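Long-range contacts in melanin biosynthesis protein TyrA, putative (Shewanella oneidensis, PDB 2IIZ), which binds heme b and is a dye-decolorizing peroxidase, probably using the heme to reduce peroxides while oxidising other substrates: residues V183-H188 with S292-S297; S191-L196 with D285-F290; K227-K232 with H273-G278. One frame throughout, in Å; residues are numbered along the deposited sequence. Where two conformers were deposited one is given.

Contact 1: residues V183-H188 with S292-S297; sequences VQKYAH and SALTGS. With HEM (protoporphyrin IX containing Fe), chain C.
Tyr186 CG lies anti to its carbonyl carbon (chi1 -79°), and the ring beyond it lies with one face under Ala293 CB of the partner strand. That methyl sits toward the rim, 3.7 Å from Tyr186 CE1, in a CH-pi contact; the opposite face meets the heme vinyl atoms CAB and CBB. Thr295 OG1, placed between its backbone N and carbonyl carbon (chi1 68°), accepts a hydrogen bond from Lys185 N at 3.1 Å, where the strand 292-293 has given way to a turn. Leu294 N binds Lys185 O at 2.8 Å. These bonds bridge two antiparallel ladders whose register shifts by one residue: Ala187 with Ser292, hydrogen-bonded in both directions, and Val183 with Ser297, likewise. The strands 179-188 and 291-301 are neighbours in the large antiparallel sheet, within the C-terminal, ferredoxin-like half of the DyP-type peroxidase fold, and Gln184, Tyr186 and His188 line the heme pocket. There Tyr186 OH donates a short bond to Gln184 OE1, 2.5 Å away and above the amide plane. A water bridges Gln184 NE2 to Thr295 O, giving the amide a hold at both ends. An alanine at Tyr186 would probably leave a gap between Ala293 and the heme vinyl and deprive Gln184 OE1 of its phenol donor. On the other face, Leu294 CD1 packs 3.8 Å from Ala187 CB and also touches Lys185 CE, while Lys185 NZ forms a salt bridge with Glu253.

Contact 2: residues S191-L196 with D285-F290; sequences SKWHRL and DHLMHF
The Phe290 ring receives the indole edge of Trp193 over one face, with Trp193 CE3 3.6 Å from Phe290 CG and offset toward the rim. The planes stand at 84°, a T-shaped pair with the centroids of the two six-membered rings 5.2 Å apart. Leu287 O lies in plane at an edge of the Phe290 ring, while Leu196 CD1 covers a face of the indole near its rim. Leu196 also reaches Phe290 tip to tip, its CD1 being 3.7 Å from Phe290 CE1. Leu287 CD1 also touches Trp193 CZ3 at 3.9 Å, and the Leu287 side chain goes on to the heme and the axial ligand His225. Trp193 NE1 is held from elsewhere, by Thr148 O.

Lys192 CG is anti to the backbone N (chi1 -171°), and the chain runs extended beyond it, crossing Phe290 at about a right angle with CD 3.9 Å from Phe290 CD1. Lys192 NZ donates to His289 O at 3.1 Å, from within the carbonyl plane, and any cation-pi attraction to the Phe290 ring is weak at best. On the heme side, Asp285 OD1 accepts from Leu287 N at 2.9 Å, forming an Asx turn at the start of the 3-10 segment, and Asp285 OD2 bonds His225 ND1. The arrangement is thus an aromatic and aliphatic cluster joining the end of helix 190-193 to the proximal heme loop, whose histidine-aspartate pair is characteristic of heme peroxidases.

Contact 3: residues K227-K232 with H273-G278; sequences KRVNLK and HSMVFG. With HEM (protoporphyrin IX containing Fe), chain C.
On the proximal side of the heme pocket, the end of helix 225-228, which begins with the axial ligand His225, meets the last turn of helix 266-276 through Arg228 and Ser274. The Arg228 chain is bent at chi2 and chi3 (-80° and 86°), and its NH1 donates to Ser274 O at 3.1 Å. The acceptor lies close to the guanidinium plane, whereas NH1 stands above the plane of the Ser274 carbonyl. Ser274 OG lies near Arg228 O too, but the modelled separation is too short to be taken literally and the bond is doubtful. Arg228 NE is bound to Leu222 O, so two of the guanidinium nitrogens, NE and NH1, are bonded to backbone oxygens. Next to this polar pair, Val229 CG1 packs 3.5 Å from Met275 CG, the residue being selenomethionine. Both side chains continue to the porphyrin: Val229 CG2 lies 3.5 Å from heme C2D, and Met275 SE is 3.6 Å from heme C2C. Asn230, the residue after Val229, donates from ND2 to the heme propionate oxygen O2D at 3.0 Å. From here the chain enters the short, weakly bonded strand 231-232, beside strand 238-249 at the margin of the large sheet, while His273 and Val276 of helix 266-276, with Phe277 just after it, pack on strand 89-91.

In the fold
All three contacts lie in the C-terminal half of the DyP-type fold and gather around one heme, with contacts 2 and 3 nested along the chain inside the loop closed by contact 1. Contact 1, partly buried, is sheet pairing nearest the centre of the chain, dominated by backbone bonds. Contact 3 is the buried one of the three and joins two helix ends through side-chain-to-backbone bonding and apolar contact with the porphyrin. Contact 2, also partly buried, lies farthest out, about 22 Å from the chain centre to its own, and relies on aromatic packing with an exposed lysine. Tyr186 touches Met275 between contacts 1 and 3; Asp285 N probably bonds Met275 O between 2 and 3; His188 CB packs on the Phe290 carbonyl oxygen between 1 and 2.

Contact 1: residues V183-H188 with S292-S297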
loop_
_atom_site.group_PDB
_atom_site.type_symbol
_atom_site.label_atom_id
_atom_site.label_comp_id
_atom_site.label_asym_id
_atom_site.label_seq_id
_atom_site.Cartn_x
_atom_site.Cartn_y
_atom_site.Cartn_z
ATOM N N VAL A 183 3.931 9.382 17.738
ATOM C CA VAL A 183 3.219 8.918 16.571
ATOM C C VAL A 183 1.730 8.824 16.931
ATOM O O VAL A 183 1.359 8.222 17.959
ATOM C CB VAL A 183 3.788 7.564 16.139
ATOM C CG1 VAL A 183 3.131 7.064 14.874
ATOM C CG2 VAL A 183 5.306 7.669 15.959
ATOM N N GLN A 184 0.890 9.433 16.094
ATOM C CA GLN A 184 -0.558 9.320 16.221
ATOM C C GLN A 184 -1.098 8.883 14.878
ATOM O O GLN A 184 -0.892 9.569 13.888
ATOM C CB GLN A 184 -1.194 10.663 16.588
ATOM C CG GLN A 184 -0.824 11.214 17.958
ATOM C CD GLN A 184 -1.796 12.309 18.405
ATOM O OE1 GLN A 184 -1.637 13.479 18.043
ATOM N NE2 GLN A 184 -2.812 11.925 19.185
ATOM N N LYS A 185 -1.779 7.747 14.842
ATOM C CA LYS A 185 -2.476 7.327 13.633
ATOM C C LYS A 185 -3.852 7.986 13.634
ATOM O O LYS A 185 -4.732 7.576 14.404
ATOM C CB LYS A 185 -2.645 5.803 13.569
ATOM C CG LYS A 185 -3.233 5.322 12.216
ATOM C CD LYS A 185 -3.292 3.809 12.100
ATOM C CE LYS A 185 -4.525 3.228 12.775
ATOM N NZ LYS A 185 -4.655 1.759 12.524
ATOM N N TYR A 186 -4.014 9.002 12.773
ATOM C CA TYR A 186 -5.269 9.745 12.620
ATOM C C TYR A 186 -6.122 9.173 11.478
ATOM O O TYR A 186 -5.712 9.169 10.310
ATOM C CB TYR A 186 -5.007 11.233 12.369
ATOM C CG TYR A 186 -4.655 12.069 13.599
ATOM C CD1 TYR A 186 -5.638 12.655 14.358
ATOM C CD2 TYR A 186 -3.346 12.273 13.980
ATOM C CE1 TYR A 186 -5.331 13.434 15.491
ATOM C CE2 TYR A 186 -3.015 13.048 15.113
ATOM C CZ TYR A 186 -4.018 13.624 15.859
ATOM O OH TYR A 186 -3.722 14.387 16.969
ATOM N N ALA A 187 -7.312 8.694 11.838
ATOM C CA ALA A 187 -8.306 8.216 10.887
ATOM C C ALA A 187 -9.268 9.381 10.594
ATOM O O ALA A 187 -10.027 9.804 11.464
ATOM C CB ALA A 187 -9.062 7.029 11.465
ATOM N N HIS A 188 -9.223 9.894 9.366
ATOM C CA HIS A 188 -10.039 11.032 8.983
ATOM C C HIS A 188 -11.438 10.517 8.661
ATOM O O HIS A 188 -11.592 9.392 8.167
ATOM C CB HIS A 188 -9.473 11.724 7.726
ATOM C CG HIS A 188 -8.161 12.413 7.928
ATOM N ND1 HIS A 188 -7.536 12.498 9.153
ATOM C CD2 HIS A 188 -7.361 13.070 7.051
ATOM C CE1 HIS A 188 -6.399 13.167 9.020
ATOM N NE2 HIS A 188 -6.272 13.528 7.755
ATOM N N SER A 292 -10.005 11.165 13.955
ATOM C CA SER A 292 -9.852 10.546 15.271
ATOM C C SER A 292 -8.496 9.882 15.416
ATOM O O SER A 292 -8.103 9.062 14.566
ATOM C CB SER A 292 -10.955 9.510 15.478
ATOM O OG SER A 292 -12.220 10.057 15.117
ATOM N N ALA A 293 -7.777 10.234 16.488
ATOM C CA ALA A 293 -6.473 9.612 16.774
ATOM C C ALA A 293 -6.679 8.212 17.381
ATOM O O ALA A 293 -7.126 8.083 18.520
ATOM C CB ALA A 293 -5.640 10.483 17.714
ATOM N N LEU A 294 -6.355 7.173 16.616
ATOM C CA LEU A 294 -6.563 5.796 17.057
ATOM C C LEU A 294 -5.419 5.250 17.910
ATOM O O LEU A 294 -5.625 4.304 18.680
ATOM C CB LEU A 294 -6.760 4.893 15.846
ATOM C CG LEU A 294 -7.944 5.234 14.937
ATOM C CD1 LEU A 294 -8.106 4.172 13.842
ATOM C CD2 LEU A 294 -9.233 5.361 15.743
ATOM N N THR A 295 -4.221 5.833 17.774
ATOM C CA THR A 295 -3.054 5.387 18.560
ATOM C C THR A 295 -2.278 6.574 19.080
ATOM O O THR A 295 -2.441 7.682 18.579
ATOM C CB THR A 295 -2.110 4.509 17.722
ATOM O OG1 THR A 295 -1.485 5.304 16.696
ATOM C CG2 THR A 295 -2.880 3.330 17.101
ATOM N N GLY A 296 -1.438 6.343 20.082
ATOM C CA GLY A 296 -0.565 7.396 20.621
ATOM C C GLY A 296 0.653 6.807 21.301
ATOM O O GLY A 296 0.530 6.244 22.381
ATOM N N SER A 297 1.822 6.947 20.668
ATOM C CA SER A 297 3.033 6.229 21.060
ATOM C C SER A 297 4.199 7.192 21.260
ATOM O O SER A 297 4.434 8.055 20.404
ATOM C CB SER A 297 3.434 5.231 19.969
ATOM O OG SER A 297 2.369 4.387 19.550
HETATM C CHA HEM C . 0.351 22.913 10.671
HETATM C CHB HEM C . -2.554 19.365 9.195
HETATM C CHC HEM C . -2.089 17.139 13.403
HETATM C CHD HEM C . 1.230 20.350 14.697
HETATM C C1A HEM C . -0.507 22.160 9.914
HETATM C C2A HEM C . -1.001 22.519 8.601
HETATM C C3A HEM C . -1.808 21.519 8.206
HETATM C C4A HEM C . -1.834 20.523 9.244
HETATM C CMA HEM C . -2.591 21.408 6.888
HETATM C CAA HEM C . -0.644 23.816 7.834
HETATM C CBA HEM C . 0.592 23.629 6.930
HETATM C CGA HEM C . 1.871 23.665 7.739
HETATM O O1A HEM C . 2.511 22.591 7.940
HETATM O O2A HEM C . 2.272 24.772 8.191
HETATM C C1B HEM C . -2.687 18.473 10.213
HETATM C C2B HEM C . -3.525 17.295 10.172
HETATM C C3B HEM C . -3.393 16.673 11.350
HETATM C C4B HEM C . -2.472 17.448 12.146
HETATM C CMB HEM C . -4.383 16.904 8.946
HETATM C CAB HEM C . -4.047 15.380 11.861
HETATM C CBB HEM C . -5.283 15.055 11.508
HETATM C C1C HEM C . -1.167 17.838 14.117
HETATM C C2C HEM C . -0.778 17.517 15.465
HETATM C C3C HEM C . 0.147 18.407 15.835
HETATM C C4C HEM C . 0.358 19.303 14.715
HETATM C CMC HEM C . -1.381 16.343 16.252
HETATM C CAC HEM C . 0.893 18.519 17.179
HETATM C CBC HEM C . 0.692 17.714 18.231
HETATM C C1D HEM C . 1.323 21.318 13.735
HETATM C C2D HEM C . 2.267 22.403 13.765
HETATM C C3D HEM C . 1.992 23.206 12.508
HETATM C C4D HEM C . 0.911 22.518 11.852
HETATM C CMD HEM C . 3.321 22.685 14.857
HETATM C CAD HEM C . 2.695 24.483 12.019
HETATM C CBD HEM C . 1.858 25.671 12.466
HETATM C CGD HEM C . 2.590 26.983 12.308
HETATM O O1D HEM C . 2.237 27.751 11.361
HETATM O O2D HEM C . 3.510 27.247 13.125
HETATM N NA HEM C . -1.032 20.935 10.285
HETATM N NB HEM C . -2.050 18.542 11.434
HETATM N NC HEM C . -0.461 18.931 13.671
HETATM N ND HEM C . 0.543 21.414 12.599
HETATM FE FE HEM C . -0.922 20.053 12.057
HETATM O O HOH W 1 -3.191 9.592 20.306
HETATM O O HOH W 2 -12.786 9.827 12.401
#

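Contact 2: residues S191-L196 with D285-F290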
loop_
_atom_site.group_PDB
_atom_site.type_symbol
_atom_site.label_atom_id
_atom_site.label_comp_id
_atom_site.label_asym_id
_atom_site.label_seq_id
_atom_site.Cartn_x
_atom_site.Cartn_y
_atom_site.Cartn_z
ATOM N N SER A 191 -15.855 11.784 4.461
ATOM C CA SER A 191 -17.195 12.091 3.956
ATOM C C SER A 191 -17.741 13.329 4.659
ATOM O O SER A 191 -18.305 14.211 4.010
ATOM C CB SER A 191 -18.164 10.908 4.121
ATOM O OG SER A 191 -18.211 10.485 5.472
ATOM N N LYS A 192 -17.563 13.378 5.979
ATOM C CA LYS A 192 -17.969 14.528 6.800
ATOM C C LYS A 192 -17.205 15.797 6.404
ATOM O O LYS A 192 -17.792 16.865 6.265
ATOM C CB LYS A 192 -17.728 14.219 8.287
ATOM C CG LYS A 192 -18.300 15.252 9.245
ATOM C CD LYS A 192 -17.840 15.027 10.683
ATOM C CE LYS A 192 -18.397 16.111 11.593
ATOM N NZ LYS A 192 -18.407 15.712 13.030
ATOM N N TRP A 193 -15.892 15.666 6.222
ATOM C CA TRP A 193 -15.034 16.802 5.882
ATOM C C TRP A 193 -15.435 17.425 4.554
ATOM O O TRP A 193 -15.570 18.651 4.437
ATOM C CB TRP A 193 -13.574 16.344 5.783
ATOM C CG TRP A 193 -12.610 17.428 5.357
ATOM C CD1 TRP A 193 -12.042 17.582 4.121
ATOM C CD2 TRP A 193 -12.109 18.497 6.162
ATOM N NE1 TRP A 193 -11.220 18.675 4.115
ATOM C CE2 TRP A 193 -11.247 19.255 5.359
ATOM C CE3 TRP A 193 -12.297 18.881 7.487
ATOM C CZ2 TRP A 193 -10.588 20.371 5.836
ATOM C CZ3 TRP A 193 -11.633 20.000 7.958
ATOM C CH2 TRP A 193 -10.794 20.725 7.137
ATOM N N HIS A 194 -15.624 16.562 3.553
ATOM C CA HIS A 194 -15.848 17.021 2.197
ATOM C C HIS A 194 -17.251 17.567 1.984
ATOM O O HIS A 194 -17.538 18.028 0.884
ATOM C CB HIS A 194 -15.516 15.918 1.161
ATOM C CG HIS A 194 -14.045 15.622 1.034
ATOM N ND1 HIS A 194 -13.070 16.593 1.161
ATOM C CD2 HIS A 194 -13.385 14.465 0.793
ATOM C CE1 HIS A 194 -11.877 16.049 1.012
ATOM N NE2 HIS A 194 -12.038 14.757 0.788
ATOM N N ARG A 195 -18.125 17.526 2.997
ATOM C CA ARG A 195 -19.420 18.204 2.901
ATOM C C ARG A 195 -19.347 19.669 3.370
ATOM O O ARG A 195 -20.304 20.431 3.215
ATOM C CB ARG A 195 -20.507 17.438 3.668
ATOM C CG ARG A 195 -20.566 15.979 3.255
ATOM C CD ARG A 195 -21.928 15.341 3.370
ATOM N NE ARG A 195 -22.923 16.015 2.549
ATOM C CZ ARG A 195 -24.172 15.586 2.387
ATOM N NH1 ARG A 195 -24.593 14.473 2.985
ATOM N NH2 ARG A 195 -25.004 16.273 1.622
ATOM N N LEU A 196 -18.213 20.055 3.941
ATOM C CA LEU A 196 -17.969 21.439 4.345
ATOM C C LEU A 196 -17.781 22.373 3.142
ATOM O O LEU A 196 -17.022 22.063 2.229
ATOM C CB LEU A 196 -16.677 21.507 5.150
ATOM C CG LEU A 196 -16.530 20.829 6.509
ATOM C CD1 LEU A 196 -15.062 20.907 6.955
ATOM C CD2 LEU A 196 -17.390 21.509 7.502
ATOM N N ASP A 285 -9.414 22.993 18.937
ATOM C CA ASP A 285 -9.079 22.817 17.534
ATOM C C ASP A 285 -10.204 22.085 16.812
ATOM O O ASP A 285 -10.411 20.872 16.969
ATOM C CB ASP A 285 -7.768 22.025 17.426
ATOM C CG ASP A 285 -7.325 21.780 15.992
ATOM O OD1 ASP A 285 -8.064 22.109 15.060
ATOM O OD2 ASP A 285 -6.216 21.257 15.806
ATOM N N HIS A 286 -10.939 22.822 15.999
ATOM C CA HIS A 286 -12.087 22.231 15.312
ATOM C C HIS A 286 -11.747 21.199 14.251
ATOM O O HIS A 286 -12.647 20.549 13.744
ATOM C CB HIS A 286 -12.969 23.325 14.736
ATOM C CG HIS A 286 -13.818 24.002 15.772
ATOM N ND1 HIS A 286 -14.979 24.668 15.459
ATOM C CD2 HIS A 286 -13.671 24.105 17.114
ATOM C CE1 HIS A 286 -15.510 25.161 16.565
ATOM N NE2 HIS A 286 -14.736 24.834 17.583
ATOM N N LEU A 287 -10.458 21.050 13.925
ATOM C CA LEU A 287 -10.010 20.027 12.980
ATOM C C LEU A 287 -10.302 18.673 13.597
ATOM O O LEU A 287 -10.584 17.689 12.886
ATOM C CB LEU A 287 -8.513 20.160 12.673
ATOM C CG LEU A 287 -7.896 19.153 11.683
ATOM C CD1 LEU A 287 -8.665 19.086 10.379
ATOM C CD2 LEU A 287 -6.419 19.484 11.389
HETATM N N MSE A 288 -10.248 18.649 14.932
HETATM C CA MSE A 288 -10.477 17.425 15.678
HETATM C C MSE A 288 -11.923 16.924 15.557
HETATM O O MSE A 288 -12.221 15.777 15.930
HETATM C CB MSE A 288 -10.105 17.615 17.149
HETATM C CG MSE A 288 -8.630 17.889 17.378
HETATM SE SE MSE A 288 -8.087 17.573 19.226
HETATM C CE MSE A 288 -8.322 15.618 19.336
ATOM N N HIS A 289 -12.824 17.756 15.031
ATOM C CA HIS A 289 -14.204 17.285 14.782
ATOM C C HIS A 289 -14.262 16.398 13.554
ATOM O O HIS A 289 -15.333 15.904 13.213
ATOM C CB HIS A 289 -15.166 18.442 14.542
ATOM C CG HIS A 289 -15.206 19.449 15.639
ATOM N ND1 HIS A 289 -15.661 20.730 15.439
ATOM C CD2 HIS A 289 -14.855 19.372 16.948
ATOM C CE1 HIS A 289 -15.593 21.401 16.580
ATOM N NE2 HIS A 289 -15.106 20.600 17.510
ATOM N N PHE A 290 -13.128 16.197 12.883
ATOM C CA PHE A 290 -13.140 15.575 11.540
ATOM C C PHE A 290 -12.221 14.368 11.368
ATOM O O PHE A 290 -12.214 13.740 10.296
ATOM C CB PHE A 290 -12.845 16.648 10.482
ATOM C CG PHE A 290 -13.871 17.757 10.475
ATOM C CD1 PHE A 290 -15.026 17.630 9.732
ATOM C CD2 PHE A 290 -13.679 18.905 11.225
ATOM C CE1 PHE A 290 -15.983 18.626 9.720
ATOM C CE2 PHE A 290 -14.622 19.914 11.231
ATOM C CZ PHE A 290 -15.786 19.777 10.469
#

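Contact 3: residues K227-K232 with H273-G278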
loop_
_atom_site.group_PDB
_atom_site.type_symbol
_atom_site.label_atom_id
_atom_site.label_comp_id
_atom_site.label_asym_id
_atom_site.label_seq_id
_atom_site.Cartn_x
_atom_site.Cartn_y
_atom_site.Cartn_z
ATOM N N LYS A 227 -3.697 28.263 14.638
ATOM C CA LYS A 227 -3.721 29.204 15.747
ATOM C C LYS A 227 -3.391 28.420 17.001
ATOM O O LYS A 227 -2.688 28.899 17.877
ATOM C CB LYS A 227 -5.108 29.863 15.864
ATOM C CG LYS A 227 -5.231 30.946 16.953
ATOM C CD LYS A 227 -4.182 32.030 16.800
ATOM C CE LYS A 227 -4.562 33.283 17.568
ATOM N NZ LYS A 227 -3.602 34.411 17.325
ATOM N N ARG A 228 -3.905 27.195 17.050
ATOM C CA ARG A 228 -3.844 26.348 18.237
ATOM C C ARG A 228 -2.475 25.720 18.451
ATOM O O ARG A 228 -2.049 25.518 19.584
ATOM C CB ARG A 228 -4.880 25.225 18.107
ATOM C CG ARG A 228 -6.345 25.676 18.160
ATOM C CD ARG A 228 -6.812 25.910 19.570
ATOM N NE ARG A 228 -6.477 27.271 20.014
ATOM C CZ ARG A 228 -5.712 27.565 21.053
ATOM N NH1 ARG A 228 -5.175 26.619 21.797
ATOM N NH2 ARG A 228 -5.479 28.821 21.347
ATOM N N VAL A 229 -1.788 25.413 17.369
ATOM C CA VAL A 229 -0.492 24.726 17.445
ATOM C C VAL A 229 0.725 25.619 17.141
ATOM O O VAL A 229 1.849 25.118 17.042
ATOM C CB VAL A 229 -0.433 23.518 16.468
ATOM C CG1 VAL A 229 -1.536 22.517 16.764
ATOM C CG2 VAL A 229 -0.522 24.005 15.043
ATOM N N ASN A 230 0.514 26.921 16.976
ATOM C CA ASN A 230 1.613 27.883 16.967
ATOM C C ASN A 230 1.668 28.546 18.333
ATOM O O ASN A 230 0.865 29.424 18.631
ATOM C CB ASN A 230 1.453 28.951 15.877
ATOM C CG ASN A 230 2.662 29.885 15.797
ATOM O OD1 ASN A 230 2.883 30.723 16.691
ATOM N ND2 ASN A 230 3.455 29.745 14.730
ATOM N N LEU A 231 2.631 28.102 19.138
ATOM C CA LEU A 231 2.804 28.533 20.519
ATOM C C LEU A 231 4.146 29.230 20.719
ATOM O O LEU A 231 5.086 29.077 19.930
ATOM C CB LEU A 231 2.732 27.314 21.447
ATOM C CG LEU A 231 1.509 26.408 21.241
ATOM C CD1 LEU A 231 1.692 25.027 21.874
ATOM C CD2 LEU A 231 0.254 27.115 21.785
ATOM N N LYS A 232 4.214 30.001 21.794
ATOM C CA LYS A 232 5.439 30.651 22.211
ATOM C C LYS A 232 5.682 30.297 23.673
ATOM O O LYS A 232 4.734 30.096 24.439
ATOM C CB LYS A 232 5.349 32.170 22.000
ATOM C CG LYS A 232 5.491 32.569 20.521
ATOM C CD LYS A 232 5.249 34.058 20.270
ATOM C CE LYS A 232 5.449 34.391 18.791
ATOM N N HIS A 273 -2.169 19.417 23.949
ATOM C CA HIS A 273 -3.037 19.980 24.974
ATOM C C HIS A 273 -3.818 21.160 24.384
ATOM O O HIS A 273 -5.050 21.183 24.429
ATOM C CB HIS A 273 -2.199 20.399 26.176
ATOM C CG HIS A 273 -2.991 20.971 27.299
ATOM N ND1 HIS A 273 -3.732 22.127 27.171
ATOM C CD2 HIS A 273 -3.151 20.556 28.577
ATOM C CE1 HIS A 273 -4.319 22.396 28.324
ATOM N NE2 HIS A 273 -3.983 21.457 29.193
ATOM N N SER A 274 -3.100 22.128 23.822
ATOM C CA SER A 274 -3.733 23.259 23.138
ATOM C C SER A 274 -4.771 22.848 22.081
ATOM O O SER A 274 -5.748 23.573 21.880
ATOM C CB SER A 274 -2.683 24.164 22.498
ATOM O OG SER A 274 -3.289 25.007 21.543
HETATM N N MSE A 275 -4.567 21.707 21.413
HETATM C CA MSE A 275 -5.553 21.207 20.450
HETATM C C MSE A 275 -6.790 20.605 21.119
HETATM O O MSE A 275 -7.911 20.928 20.752
HETATM C CB MSE A 275 -4.951 20.130 19.541
HETATM C CG MSE A 275 -3.788 20.581 18.680
HETATM SE SE MSE A 275 -3.173 19.195 17.520
HETATM C CE MSE A 275 -4.733 18.321 17.073
ATOM N N VAL A 276 -6.583 19.723 22.090
ATOM C CA VAL A 276 -7.693 19.028 22.755
ATOM C C VAL A 276 -8.483 19.948 23.696
ATOM O O VAL A 276 -9.711 20.077 23.601
ATOM C CB VAL A 276 -7.191 17.810 23.584
ATOM C CG1 VAL A 276 -8.310 17.269 24.528
ATOM C CG2 VAL A 276 -6.698 16.716 22.653
ATOM N N PHE A 277 -7.749 20.579 24.605
ATOM C CA PHE A 277 -8.327 21.411 25.647
ATOM C C PHE A 277 -8.510 22.878 25.269
ATOM O O PHE A 277 -9.330 23.564 25.857
ATOM C CB PHE A 277 -7.464 21.281 26.887
ATOM C CG PHE A 277 -7.556 19.934 27.514
ATOM C CD1 PHE A 277 -8.628 19.616 28.340
ATOM C CD2 PHE A 277 -6.592 18.980 27.282
ATOM C CE1 PHE A 277 -8.724 18.353 28.929
ATOM C CE2 PHE A 277 -6.678 17.720 27.864
ATOM C CZ PHE A 277 -7.740 17.403 28.685
ATOM N N GLY A 278 -7.752 23.363 24.296
ATOM C CA GLY A 278 -7.967 24.697 23.758
ATOM C C GLY A 278 -7.276 25.787 24.550
ATOM O O GLY A 278 -6.448 25.524 25.434
HETATM C CHA HEM C . 0.351 22.913 10.671
HETATM C CHB HEM C . -2.554 19.365 9.195
HETATM C CHC HEM C . -2.089 17.139 13.403
HETATM C CHD HEM C . 1.230 20.350 14.697
HETATM C C1A HEM C . -0.507 22.160 9.914
HETATM C C2A HEM C . -1.001 22.519 8.601
HETATM C C3A HEM C . -1.808 21.519 8.206
HETATM C C4A HEM C . -1.834 20.523 9.244
HETATM C CMA HEM C . -2.591 21.408 6.888
HETATM C CAA HEM C . -0.644 23.816 7.834
HETATM C CBA HEM C . 0.592 23.629 6.930
HETATM C CGA HEM C . 1.871 23.665 7.739
HETATM O O1A HEM C . 2.511 22.591 7.940
HETATM O O2A HEM C . 2.272 24.772 8.191
HETATM C C1B HEM C . -2.687 18.473 10.213
HETATM C C2B HEM C . -3.525 17.295 10.172
HETATM C C3B HEM C . -3.393 16.673 11.350
HETATM C C4B HEM C . -2.472 17.448 12.146
HETATM C CMB HEM C . -4.383 16.904 8.946
HETATM C CAB HEM C . -4.047 15.380 11.861
HETATM C CBB HEM C . -5.283 15.055 11.508
HETATM C C1C HEM C . -1.167 17.838 14.117
HETATM C C2C HEM C . -0.778 17.517 15.465
HETATM C C3C HEM C . 0.147 18.407 15.835
HETATM C C4C HEM C . 0.358 19.303 14.715
HETATM C CMC HEM C . -1.381 16.343 16.252
HETATM C CAC HEM C . 0.893 18.519 17.179
HETATM C CBC HEM C . 0.692 17.714 18.231
HETATM C C1D HEM C . 1.323 21.318 13.735
HETATM C C2D HEM C . 2.267 22.403 13.765
HETATM C C3D HEM C . 1.992 23.206 12.508
HETATM C C4D HEM C . 0.911 22.518 11.852
HETATM C CMD HEM C . 3.321 22.685 14.857
HETATM C CAD HEM C . 2.695 24.483 12.019
HETATM C CBD HEM C . 1.858 25.671 12.466
HETATM C CGD HEM C . 2.590 26.983 12.308
HETATM O O1D HEM C . 2.237 27.751 11.361
HETATM O O2D HEM C . 3.510 27.247 13.125
HETATM N NA HEM C . -1.032 20.935 10.285
HETATM N NB HEM C . -2.050 18.542 11.434
HETATM N NC HEM C . -0.461 18.931 13.671
HETATM N ND HEM C . 0.543 21.414 12.599
HETATM FE FE HEM C . -0.922 20.053 12.057
#